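Local coordinates for CheC-like superfamily protein (Shewanella oneidensis, PDB 3H2D) that probably acts in chemotaxis signalling as a CheX-type phosphatase of the CheC-like family, at residues N3-F6 with I7-F10. Numbering follows the deposited sequence.
Sequences NVNF and INPF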
# COMPACT_ATOMS: atom_id res chain seq x y z
N ASN B 3 -11.33 17.51 8.84
CA ASN B 3 -12.12 18.19 7.83
C ASN B 3 -12.08 17.37 6.54
O ASN B 3 -11.02 16.96 6.06
CB ASN B 3 -11.56 19.63 7.64
CG ASN B 3 -12.51 20.53 6.88
OD1 ASN B 3 -13.13 20.10 5.91
ND2 ASN B 3 -12.61 21.81 7.32
N VAL B 4 -13.26 17.08 5.99
CA VAL B 4 -13.37 16.31 4.76
C VAL B 4 -12.66 17.04 3.63
O VAL B 4 -12.26 16.43 2.69
CB VAL B 4 -14.88 16.03 4.42
CG1 VAL B 4 -15.53 17.25 3.86
CG2 VAL B 4 -15.01 14.91 3.42
N ASN B 5 -12.49 18.36 3.74
CA ASN B 5 -11.75 19.14 2.75
C ASN B 5 -10.26 18.82 2.61
O ASN B 5 -9.65 19.29 1.67
CB ASN B 5 -11.90 20.65 3.02
CG ASN B 5 -13.31 21.14 2.79
OD1 ASN B 5 -13.92 20.89 1.74
ND2 ASN B 5 -13.85 21.83 3.77
N PHE B 6 -9.67 18.06 3.54
CA PHE B 6 -8.30 17.59 3.36
C PHE B 6 -8.10 16.73 2.13
O PHE B 6 -6.98 16.55 1.68
CB PHE B 6 -7.75 16.92 4.64
CG PHE B 6 -7.25 17.90 5.65
CD1 PHE B 6 -6.01 18.49 5.49
CD2 PHE B 6 -8.02 18.27 6.75
CE1 PHE B 6 -5.55 19.48 6.42
CE2 PHE B 6 -7.57 19.23 7.69
CZ PHE B 6 -6.33 19.83 7.52
N ILE B 7 -9.19 16.18 1.57
CA ILE B 7 -9.06 15.40 0.35
C ILE B 7 -8.93 16.30 -0.88
O ILE B 7 -8.46 15.84 -1.91
CB ILE B 7 -10.21 14.34 0.22
CG1 ILE B 7 -9.79 13.21 -0.75
CG2 ILE B 7 -11.53 14.99 -0.18
CD1 ILE B 7 -10.57 11.96 -0.59
N ASN B 8 -9.37 17.55 -0.78
CA ASN B 8 -9.45 18.44 -1.93
C ASN B 8 -8.13 18.61 -2.72
O ASN B 8 -8.15 18.53 -3.93
CB ASN B 8 -10.06 19.80 -1.57
CG ASN B 8 -11.53 19.69 -1.18
OD1 ASN B 8 -12.14 18.66 -1.43
ND2 ASN B 8 -12.10 20.73 -0.60
N PRO B 9 -6.99 18.83 -2.04
CA PRO B 9 -5.68 18.89 -2.76
C PRO B 9 -5.34 17.65 -3.59
O PRO B 9 -4.70 17.73 -4.67
CB PRO B 9 -4.67 19.09 -1.63
CG PRO B 9 -5.45 19.58 -0.51
CD PRO B 9 -6.83 19.11 -0.61
N PHE B 10 -5.75 16.49 -3.07
CA PHE B 10 -5.55 15.23 -3.76
C PHE B 10 -6.50 15.11 -4.95
O PHE B 10 -6.09 14.74 -6.07
CB PHE B 10 -5.73 14.06 -2.77
CG PHE B 10 -4.77 14.08 -1.62
CD1 PHE B 10 -3.52 13.50 -1.74
CD2 PHE B 10 -5.10 14.72 -0.42
CE1 PHE B 10 -2.61 13.52 -0.65
CE2 PHE B 10 -4.21 14.77 0.65
CZ PHE B 10 -2.94 14.16 0.53
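Asn5 and Asn8 sit one 3-10 turn apart, and their side chains run side by side in the same direction. Their amide planes are turned 55° from each other. Asn8 ND2 reaches Asn5 OD1 at 3.0 Å, but the N-H points off line, so this hydrogen bond is weak. In both residues CG lies anti to the carbonyl carbon (chi1 -67° in each); with the turn of the backbone, this brings the two amides alongside. The backbone joins the same pair by a straighter bond: Asn8 N donates to Asn5 O over 3.0 Å, from well above the carbonyl plane. One step back, Ile7 N donates to Val4 O at 3.3 Å and almost straight. Upstream, Asn3 OD1 accepts from Asn5 N at 2.9 Å, an Asx turn that leads into the 3-10 segment.

Phe6 O is met by carbon atoms of Pro9 and Phe10. Pro9 has no amide hydrogen to offer; its CD packs 3.4 Å from Phe6 O. The Phe10 ring brings its CD2 edge to Phe6 O, near the ring plane. An alanine in place of Asn8 would probably leave Asn5 OD1 without its amide partner and the Asn5 side chain freer to turn.

Val4 and Ile7 pack on Ile136 and Pro31 of the sheet. Phe6, Pro9 and Phe10 touch Leu105 of helix 84-107, and the rings of Phe6 and Tyr110 meet edge-to-face. The chemistry implies a turn secured chiefly by backbone bonds, with the paired amides a minor polar addition, while apolar side chains join it to the sheet and to helix 84-107.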